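Local coordinates for protein cystalysin (Treponema denticola, PDB 1C7N) that binds pyridoxal-5'-phosphate and belongs to the class I and II aminotransferase family of PLP-dependent proteins, at residues Ile210-Glu215 with Val298-Gln303; Pro46-Glu51 with Tyr285-Lys290; Asn31-Leu36 with Lys349-Phe354. All coordinates share one frame; numbering follows the deposited sequence.

Interactions 1 and 2 share one long helix, 289-313: interaction 2 sits at its first turn and the break before it, while interaction 1 uses a stretch farther along, with the two centres about 20 Å apart. Interaction 3 lies apart, its centre about 23 Å from that of interaction 1 and about 30 Å from that of interaction 2. Along the chain, 31-36 and 349-354 enclose the segments of the other two interactions, which alternate inside that span. None of the three contacts touches another. The start of helix 47-59 and the loop holding 210-215 thus meet helix 289-313 or the break before it, and loop 31-36 meets the residues that follow helix 339-350.

Interaction 1 (Ile210-Glu215 with Val298-Gln303); sequences IMPGYE and VIDKNQ
Met211 and Pro212, the first two residues of a type II beta turn that runs to Tyr214, rest against one side of the long helix 289-313, where Ile299, Asp300 and Gln303 receive them. The turn belongs to the loop between strand 199-203 and helix 224-227. Met211 does most of the touching. Its chain bends at chi2 (-57°) and again at chi3, and the terminal CE meets Ile299 CG2 at 3.8 Å, the two side chains crossing at about a right angle. Farther back, Met211 SD lies 4.0 Å from Asp300 CA, over the helix backbone. Met211 also slides past Gln303 in the opposite direction, with CG 3.9 Å from Gln303 NE2. Next door the Pro212 ring approaches the Asp300 carboxylate, CG standing 3.9 Å from OD2.

Asp300 and Gln303 are joined to each other within the helix. Gln303 NE2 donates to the anti lone pair of Asp300 OD1 at 2.8 Å, with the acceptor close to the amide plane. The same oxygen forms a salt bridge with Arg304, and Gln303 OE1 accepts from Ile322 N. No hydrogen bond passes between turn and helix, so thioether and proline ring pack by van der Waals contact against amide and carboxylate groups that are tied to each other, with Arg304 and Ile322 as further partners.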
loop_
_atom_site.group_PDB
_atom_site.type_symbol
_atom_site.label_atom_id
_atom_site.label_comp_id
_atom_site.label_asym_id
_atom_site.label_seq_id
_atom_site.Cartn_x
_atom_site.Cartn_y
_atom_site.Cartn_z
ATOM N N ILE A 210 15.622 -7.039 -20.152
ATOM C CA ILE A 210 15.765 -7.230 -21.592
ATOM C C ILE A 210 16.874 -8.235 -21.883
ATOM O O ILE A 210 17.945 -8.179 -21.277
ATOM C CB ILE A 210 16.123 -5.893 -22.284
ATOM C CG1 ILE A 210 15.145 -4.799 -21.846
ATOM C CG2 ILE A 210 16.097 -6.062 -23.801
ATOM C CD1 ILE A 210 13.693 -5.095 -22.174
ATOM N N MET A 211 16.623 -9.159 -22.807
ATOM C CA MET A 211 17.633 -10.149 -23.157
ATOM C C MET A 211 18.693 -9.500 -24.046
ATOM O O MET A 211 18.423 -8.509 -24.729
ATOM C CB MET A 211 16.998 -11.341 -23.883
ATOM C CG MET A 211 16.068 -12.173 -23.015
ATOM S SD MET A 211 16.874 -12.803 -21.527
ATOM C CE MET A 211 16.213 -11.679 -20.290
ATOM N N PRO A 212 19.920 -10.045 -24.039
ATOM C CA PRO A 212 21.021 -9.516 -24.847
ATOM C C PRO A 212 20.638 -9.303 -26.309
ATOM O O PRO A 212 19.974 -10.143 -26.915
ATOM C CB PRO A 212 22.101 -10.582 -24.687
ATOM C CG PRO A 212 21.874 -11.049 -23.278
ATOM C CD PRO A 212 20.370 -11.201 -23.242
ATOM N N GLY A 213 21.055 -8.167 -26.863
ATOM C CA GLY A 213 20.758 -7.860 -28.250
ATOM C C GLY A 213 19.555 -6.957 -28.461
ATOM O O GLY A 213 19.525 -6.166 -29.405
ATOM N N TYR A 214 18.559 -7.062 -27.591
ATOM C CA TYR A 214 17.370 -6.240 -27.739
ATOM C C TYR A 214 17.485 -4.920 -26.990
ATOM O O TYR A 214 18.267 -4.795 -26.045
ATOM C CB TYR A 214 16.138 -7.029 -27.297
ATOM C CG TYR A 214 16.008 -8.300 -28.094
ATOM C CD1 TYR A 214 16.551 -9.498 -27.628
ATOM C CD2 TYR A 214 15.439 -8.286 -29.369
ATOM C CE1 TYR A 214 16.537 -10.649 -28.416
ATOM C CE2 TYR A 214 15.420 -9.428 -30.163
ATOM C CZ TYR A 214 15.971 -10.603 -29.683
ATOM O OH TYR A 214 15.970 -11.721 -30.479
ATOM N N GLU A 215 16.712 -3.937 -27.442
ATOM C CA GLU A 215 16.726 -2.600 -26.865
ATOM C C GLU A 215 15.316 -2.103 -26.578
ATOM O O GLU A 215 14.484 -2.046 -27.481
ATOM C CB GLU A 215 17.381 -1.615 -27.843
ATOM C CG GLU A 215 18.734 -2.025 -28.403
ATOM C CD GLU A 215 19.847 -1.963 -27.379
ATOM O OE1 GLU A 215 19.792 -1.088 -26.486
ATOM O OE2 GLU A 215 20.787 -2.778 -27.480
ATOM N N VAL A 298 21.721 -15.375 -16.109
ATOM C CA VAL A 298 21.117 -16.656 -15.744
ATOM C C VAL A 298 19.796 -16.889 -16.489
ATOM O O VAL A 298 19.516 -18.007 -16.946
ATOM C CB VAL A 298 20.864 -16.736 -14.224
ATOM C CG1 VAL A 298 20.221 -18.064 -13.873
ATOM C CG2 VAL A 298 22.189 -16.575 -13.472
ATOM N N ILE A 299 18.990 -15.834 -16.614
ATOM C CA ILE A 299 17.711 -15.928 -17.310
ATOM C C ILE A 299 17.954 -16.305 -18.765
ATOM O O ILE A 299 17.282 -17.178 -19.308
ATOM C CB ILE A 299 16.948 -14.588 -17.247
ATOM C CG1 ILE A 299 16.612 -14.268 -15.788
ATOM C CG2 ILE A 299 15.671 -14.668 -18.077
ATOM C CD1 ILE A 299 16.098 -12.865 -15.567
ATOM N N ASP A 300 18.923 -15.641 -19.387
ATOM C CA ASP A 300 19.278 -15.913 -20.779
ATOM C C ASP A 300 19.732 -17.379 -20.892
ATOM O O ASP A 300 19.376 -18.087 -21.846
ATOM C CB ASP A 300 20.382 -14.939 -21.216
ATOM C CG ASP A 300 20.816 -15.133 -22.664
ATOM O OD1 ASP A 300 19.973 -15.451 -23.526
ATOM O OD2 ASP A 300 22.012 -14.940 -22.942
ATOM N N LYS A 301 20.516 -17.840 -19.920
ATOM C CA LYS A 301 20.966 -19.233 -19.930
ATOM C C LYS A 301 19.761 -20.172 -19.844
ATOM O O LYS A 301 19.674 -21.162 -20.579
ATOM C CB LYS A 301 21.919 -19.513 -18.756
ATOM C CG LYS A 301 23.332 -18.948 -18.928
ATOM C CD LYS A 301 24.071 -19.638 -20.077
ATOM C CE LYS A 301 25.548 -19.252 -20.133
ATOM N NZ LYS A 301 25.754 -17.797 -20.383
ATOM N N ASN A 302 18.825 -19.848 -18.957
ATOM C CA ASN A 302 17.634 -20.670 -18.766
ATOM C C ASN A 302 16.677 -20.760 -19.959
ATOM O O ASN A 302 16.145 -21.835 -20.233
ATOM C CB ASN A 302 16.881 -20.214 -17.513
ATOM C CG ASN A 302 17.629 -20.560 -16.235
ATOM O OD1 ASN A 302 18.591 -21.329 -16.254
ATOM N ND2 ASN A 302 17.179 -20.011 -15.117
ATOM N N GLN A 303 16.452 -19.656 -20.670
ATOM C CA GLN A 303 15.558 -19.715 -21.825
ATOM C C GLN A 303 16.190 -20.620 -22.890
ATOM O O GLN A 303 15.489 -21.272 -23.662
ATOM C CB GLN A 303 15.304 -18.316 -22.413
ATOM C CG GLN A 303 16.551 -17.645 -22.969
ATOM C CD GLN A 303 16.241 -16.437 -23.832
ATOM O OE1 GLN A 303 15.088 -16.198 -24.215
ATOM N NE2 GLN A 303 17.278 -15.673 -24.163
#

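Interaction 2 (Pro46-Glu51 with Tyr285-Lys290); sequences PPELIE and YKECGK
Cys288 and Glu48 carry most of this contact, with Glu287 beside them. Cys288 stands at the break between helix 275-287 and helix 289-313, and its sulphur is directed at the first turn of helix 47-59. With chi1 at -54°, SG lies anti to its own carbonyl carbon and comes within 3.5 Å of Pro46 CB, the N-cap residue of that helix. The same sulphur is 4.0 Å from Glu48 CB and 4.2 Å from Leu49 CB, so it sits among Pro46, Glu48 and Leu49 at the start of the helix.

Glu48 crosses Glu287 obliquely. Their CB atoms are 3.9 Å apart, and beyond them Glu48 bends at chi2 (88°), placing CD 3.8 Å from Glu287 O. The carboxylate planes of the two acids are turned 80° against each other, and the groups do not touch. Each carboxylate is instead linked by a water to the other residue's main-chain oxygen: one molecule donates both to Glu48 O and, at 2.8 Å, to Glu287 OE1, while a second donates to Glu287 O at 2.9 Å and only weakly to Glu48 OE1. The firmer partner of Glu48 OE1 is the hydroxyl of Tyr3. Glu48 OE2 is buried here without a polar partner in the model, which would probably make a full charge on this group costly.

Leu49 also packs on Ala280, Ile283 and Cys284 of helix 275-287, and on Leu62 of the second subunit; Ile50 meets Leu57 of that subunit. What results is a helix start docked on a helix-to-helix break, beside the subunit interface of a PLP-dependent dimer of the aminotransferase family.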
loop_
_atom_site.group_PDB
_atom_site.type_symbol
_atom_site.label_atom_id
_atom_site.label_comp_id
_atom_site.label_asym_id
_atom_site.label_seq_id
_atom_site.Cartn_x
_atom_site.Cartn_y
_atom_site.Cartn_z
ATOM N N PRO A 46 18.993 -9.011 -3.986
ATOM C CA PRO A 46 20.383 -8.550 -4.064
ATOM C C PRO A 46 20.967 -8.325 -2.671
ATOM O O PRO A 46 20.319 -7.741 -1.806
ATOM C CB PRO A 46 20.272 -7.248 -4.852
ATOM C CG PRO A 46 19.074 -7.476 -5.714
ATOM C CD PRO A 46 18.104 -8.138 -4.773
ATOM N N PRO A 47 22.201 -8.790 -2.437
ATOM C CA PRO A 47 22.844 -8.620 -1.129
ATOM C C PRO A 47 22.886 -7.151 -0.688
ATOM O O PRO A 47 22.650 -6.839 0.479
ATOM C CB PRO A 47 24.239 -9.203 -1.351
ATOM C CG PRO A 47 24.009 -10.237 -2.421
ATOM C CD PRO A 47 23.075 -9.524 -3.366
ATOM N N GLU A 48 23.183 -6.255 -1.624
ATOM C CA GLU A 48 23.243 -4.829 -1.315
ATOM C C GLU A 48 21.908 -4.329 -0.766
ATOM O O GLU A 48 21.876 -3.523 0.169
ATOM C CB GLU A 48 23.615 -4.013 -2.558
ATOM C CG GLU A 48 25.024 -4.259 -3.095
ATOM C CD GLU A 48 25.095 -5.406 -4.096
ATOM O OE1 GLU A 48 26.171 -5.594 -4.701
ATOM O OE2 GLU A 48 24.083 -6.117 -4.280
ATOM N N LEU A 49 20.808 -4.800 -1.349
ATOM C CA LEU A 49 19.484 -4.391 -0.889
ATOM C C LEU A 49 19.255 -4.859 0.541
ATOM O O LEU A 49 18.879 -4.066 1.408
ATOM C CB LEU A 49 18.380 -4.963 -1.793
ATOM C CG LEU A 49 16.948 -4.662 -1.329
ATOM C CD1 LEU A 49 16.750 -3.165 -1.228
ATOM C CD2 LEU A 49 15.934 -5.260 -2.303
ATOM N N ILE A 50 19.488 -6.147 0.787
ATOM C CA ILE A 50 19.296 -6.704 2.120
ATOM C C ILE A 50 20.176 -5.980 3.140
ATOM O O ILE A 50 19.692 -5.544 4.181
ATOM C CB ILE A 50 19.609 -8.215 2.135
ATOM C CG1 ILE A 50 18.664 -8.954 1.183
ATOM C CG2 ILE A 50 19.426 -8.772 3.531
ATOM C CD1 ILE A 50 17.206 -8.892 1.598
ATOM N N GLU A 51 21.464 -5.850 2.844
ATOM C CA GLU A 51 22.376 -5.159 3.752
ATOM C C GLU A 51 21.961 -3.692 3.874
ATOM O O GLU A 51 22.044 -3.099 4.948
ATOM C CB GLU A 51 23.823 -5.274 3.244
ATOM C CG GLU A 51 24.304 -6.716 3.158
ATOM C CD GLU A 51 25.763 -6.853 2.762
ATOM O OE1 GLU A 51 26.229 -8.008 2.653
ATOM O OE2 GLU A 51 26.442 -5.820 2.564
ATOM N N TYR A 285 18.387 0.925 -7.436
ATOM C CA TYR A 285 18.863 1.735 -8.550
ATOM C C TYR A 285 20.304 2.195 -8.353
ATOM O O TYR A 285 21.080 2.256 -9.308
ATOM C CB TYR A 285 17.948 2.954 -8.733
ATOM C CG TYR A 285 16.608 2.644 -9.371
ATOM C CD1 TYR A 285 15.612 3.620 -9.456
ATOM C CD2 TYR A 285 16.352 1.392 -9.941
ATOM C CE1 TYR A 285 14.399 3.360 -10.096
ATOM C CE2 TYR A 285 15.142 1.126 -10.581
ATOM C CZ TYR A 285 14.174 2.115 -10.657
ATOM O OH TYR A 285 12.986 1.864 -11.307
ATOM N N LYS A 286 20.663 2.512 -7.115
ATOM C CA LYS A 286 22.015 2.969 -6.825
ATOM C C LYS A 286 23.075 1.885 -6.658
ATOM O O LYS A 286 24.222 2.083 -7.051
ATOM C CB LYS A 286 22.026 3.826 -5.559
ATOM C CG LYS A 286 21.418 5.199 -5.702
ATOM C CD LYS A 286 21.597 5.981 -4.402
ATOM C CE LYS A 286 21.155 7.425 -4.556
ATOM N NZ LYS A 286 21.331 8.177 -3.280
ATOM N N GLU A 287 22.699 0.738 -6.093
ATOM C CA GLU A 287 23.676 -0.313 -5.806
ATOM C C GLU A 287 23.526 -1.698 -6.422
ATOM O O GLU A 287 24.488 -2.464 -6.430
ATOM C CB GLU A 287 23.757 -0.518 -4.289
ATOM C CG GLU A 287 23.962 0.744 -3.465
ATOM C CD GLU A 287 23.948 0.463 -1.973
ATOM O OE1 GLU A 287 24.794 -0.334 -1.512
ATOM O OE2 GLU A 287 23.092 1.034 -1.256
ATOM N N CYS A 288 22.350 -2.035 -6.931
ATOM C CA CYS A 288 22.149 -3.382 -7.442
ATOM C C CYS A 288 22.308 -3.620 -8.935
ATOM O O CYS A 288 21.784 -4.595 -9.465
ATOM C CB CYS A 288 20.790 -3.878 -6.965
ATOM S SG CYS A 288 20.632 -3.761 -5.161
ATOM N N GLY A 289 23.055 -2.747 -9.604
ATOM C CA GLY A 289 23.274 -2.898 -11.032
ATOM C C GLY A 289 24.007 -4.172 -11.424
ATOM O O GLY A 289 23.614 -4.851 -12.378
ATOM N N LYS A 290 25.072 -4.502 -10.699
ATOM C CA LYS A 290 25.852 -5.706 -10.994
ATOM C C LYS A 290 25.030 -6.966 -10.763
ATOM O O LYS A 290 25.179 -7.956 -11.477
ATOM C CB LYS A 290 27.102 -5.782 -10.114
ATOM C CG LYS A 290 28.062 -4.609 -10.223
ATOM C CD LYS A 290 28.677 -4.477 -11.596
ATOM C CE LYS A 290 29.876 -3.535 -11.541
ATOM N NZ LYS A 290 29.561 -2.272 -10.810
HETATM O O HOH W 1 24.095 -2.033 0.621
HETATM O O HOH W 2 24.918 -4.936 -7.786
#

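Interaction 3 (Asn31-Leu36 with Lys349-Phe354); sequences NEVVPL and KAQIFF
Leu36 and Phe353 supply the direct polar link between these two segments. Leu36 N donates to Phe353 O at 2.9 Å, a bent bond with an N-H...O angle of 135°, the donor tilted somewhat from the carbonyl plane. Here the chains run nearly parallel, the directions of 33-36 and 351-354 differing by 13°. Upstream, Val33 spreads its two methyls over different partners. CG1, anti to the backbone N, lies 3.4 Å from Gln351 O and 4.0 Å from Phe353 CE1, meeting that ring obliquely, while CG2 sits 3.4 Å from Gln351 OE1. The Val33 side chain crosses those of Gln351 and Phe353 at about right angles. Pro35 adds its CB against CB of Phe353.

Two waters fill out the first shell. One donates to Val34 O at 2.8 Å and accepts from Phe353 N, lying in the plane of the Phe353 ring at its edge; its further link to Gln351 O is weak. The other donates to Glu32 OE2 at 2.7 Å and to Gln351 OE1 at 2.8 Å.

Farther out, Gln351 has positive phi where the chain leaves helix 339-350, and its OE1 is also held by Gly30 N. Arg385 of helix 376-393 bonds to Gln351 O and Ala350 O and packs on Val33. Met22 of helix 17-25 touches both Pro35 and Phe353, and Leu36 has a backbone bond with Asn371 of strand 367-371. A single direct backbone bond, extended by one bridging water between main chains, thus joins the segments, while the apolar side chains pack around these polar links.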
loop_
_atom_site.group_PDB
_atom_site.type_symbol
_atom_site.label_atom_id
_atom_site.label_comp_id
_atom_site.label_asym_id
_atom_site.label_seq_id
_atom_site.Cartn_x
_atom_site.Cartn_y
_atom_site.Cartn_z
ATOM N N ASN A 31 8.189 -32.603 -2.226
ATOM C CA ASN A 31 8.922 -31.568 -1.495
ATOM C C ASN A 31 10.048 -30.941 -2.324
ATOM O O ASN A 31 10.522 -29.848 -2.015
ATOM C CB ASN A 31 9.510 -32.145 -0.203
ATOM C CG ASN A 31 8.456 -32.773 0.693
ATOM O OD1 ASN A 31 7.821 -33.765 0.326
ATOM N ND2 ASN A 31 8.263 -32.197 1.876
ATOM N N GLU A 32 10.470 -31.632 -3.375
ATOM C CA GLU A 32 11.546 -31.146 -4.231
ATOM C C GLU A 32 11.047 -30.204 -5.329
ATOM O O GLU A 32 11.843 -29.558 -6.018
ATOM C CB GLU A 32 12.270 -32.328 -4.883
ATOM C CG GLU A 32 11.573 -32.891 -6.133
ATOM C CD GLU A 32 10.348 -33.745 -5.831
ATOM O OE1 GLU A 32 9.804 -33.661 -4.710
ATOM O OE2 GLU A 32 9.920 -34.497 -6.737
ATOM N N VAL A 33 9.729 -30.125 -5.484
ATOM C CA VAL A 33 9.125 -29.286 -6.513
ATOM C C VAL A 33 9.153 -27.788 -6.228
ATOM O O VAL A 33 8.932 -27.351 -5.099
ATOM C CB VAL A 33 7.661 -29.715 -6.770
ATOM C CG1 VAL A 33 7.017 -28.811 -7.828
ATOM C CG2 VAL A 33 7.629 -31.167 -7.225
ATOM N N VAL A 34 9.432 -27.010 -7.271
ATOM C CA VAL A 34 9.468 -25.550 -7.195
ATOM C C VAL A 34 8.525 -25.023 -8.279
ATOM O O VAL A 34 8.654 -25.387 -9.452
ATOM C CB VAL A 34 10.882 -24.986 -7.483
ATOM C CG1 VAL A 34 10.816 -23.475 -7.620
ATOM C CG2 VAL A 34 11.850 -25.375 -6.373
ATOM N N PRO A 35 7.569 -24.156 -7.907
ATOM C CA PRO A 35 6.629 -23.607 -8.888
ATOM C C PRO A 35 7.310 -22.625 -9.849
ATOM O O PRO A 35 8.200 -21.873 -9.446
ATOM C CB PRO A 35 5.571 -22.948 -8.007
ATOM C CG PRO A 35 6.379 -22.457 -6.833
ATOM C CD PRO A 35 7.307 -23.621 -6.555
ATOM N N LEU A 36 6.905 -22.646 -11.118
ATOM C CA LEU A 36 7.483 -21.754 -12.129
ATOM C C LEU A 36 6.343 -20.950 -12.743
ATOM O O LEU A 36 6.290 -20.732 -13.957
ATOM C CB LEU A 36 8.197 -22.576 -13.212
ATOM C CG LEU A 36 9.245 -23.590 -12.727
ATOM C CD1 LEU A 36 9.751 -24.428 -13.905
ATOM C CD2 LEU A 36 10.404 -22.855 -12.047
ATOM N N LYS A 349 0.543 -34.689 -13.392
ATOM C CA LYS A 349 1.420 -35.693 -13.982
ATOM C C LYS A 349 2.871 -35.237 -13.989
ATOM O O LYS A 349 3.762 -36.005 -13.642
ATOM C CB LYS A 349 0.979 -36.031 -15.410
ATOM C CG LYS A 349 -0.377 -36.706 -15.495
ATOM C CD LYS A 349 -0.406 -37.998 -14.689
ATOM C CE LYS A 349 -1.785 -38.643 -14.729
ATOM N NZ LYS A 349 -1.856 -39.876 -13.890
ATOM N N ALA A 350 3.102 -33.988 -14.378
ATOM C CA ALA A 350 4.456 -33.443 -14.441
ATOM C C ALA A 350 4.842 -32.652 -13.194
ATOM O O ALA A 350 6.020 -32.393 -12.958
ATOM C CB ALA A 350 4.593 -32.555 -15.667
ATOM N N GLN A 351 3.847 -32.274 -12.401
ATOM C CA GLN A 351 4.085 -31.476 -11.204
ATOM C C GLN A 351 4.952 -30.282 -11.559
ATOM O O GLN A 351 5.895 -29.922 -10.846
ATOM C CB GLN A 351 4.735 -32.313 -10.105
ATOM C CG GLN A 351 3.727 -33.118 -9.313
ATOM C CD GLN A 351 4.349 -33.877 -8.170
ATOM O OE1 GLN A 351 5.018 -33.297 -7.311
ATOM N NE2 GLN A 351 4.124 -35.183 -8.139
ATOM N N ILE A 352 4.629 -29.689 -12.700
ATOM C CA ILE A 352 5.326 -28.509 -13.175
ATOM C C ILE A 352 4.229 -27.448 -13.169
ATOM O O ILE A 352 3.177 -27.611 -13.800
ATOM C CB ILE A 352 5.925 -28.747 -14.588
ATOM C CG1 ILE A 352 6.899 -27.620 -14.932
ATOM C CG2 ILE A 352 4.817 -28.855 -15.631
ATOM C CD1 ILE A 352 7.827 -27.953 -16.089
ATOM N N PHE A 353 4.452 -26.380 -12.416
ATOM C CA PHE A 353 3.445 -25.339 -12.299
ATOM C C PHE A 353 3.747 -24.082 -13.085
ATOM O O PHE A 353 4.479 -23.206 -12.634
ATOM C CB PHE A 353 3.228 -25.012 -10.821
ATOM C CG PHE A 353 2.784 -26.195 -10.019
ATOM C CD1 PHE A 353 3.688 -27.192 -9.671
ATOM C CD2 PHE A 353 1.446 -26.347 -9.667
ATOM C CE1 PHE A 353 3.266 -28.330 -8.985
ATOM C CE2 PHE A 353 1.015 -27.474 -8.987
ATOM C CZ PHE A 353 1.922 -28.469 -8.644
ATOM N N PHE A 354 3.181 -24.020 -14.283
ATOM C CA PHE A 354 3.359 -22.879 -15.169
ATOM C C PHE A 354 2.214 -21.924 -14.902
ATOM O O PHE A 354 1.387 -22.138 -14.015
ATOM C CB PHE A 354 3.239 -23.296 -16.642
ATOM C CG PHE A 354 4.294 -24.264 -17.118
ATOM C CD1 PHE A 354 5.646 -23.991 -16.952
ATOM C CD2 PHE A 354 3.922 -25.406 -17.831
ATOM C CE1 PHE A 354 6.619 -24.833 -17.493
ATOM C CE2 PHE A 354 4.888 -26.256 -18.380
ATOM C CZ PHE A 354 6.237 -25.969 -18.212
HETATM O O HOH W 3 7.229 -34.960 -6.876
HETATM O O HOH W 4 6.968 -26.636 -11.258
#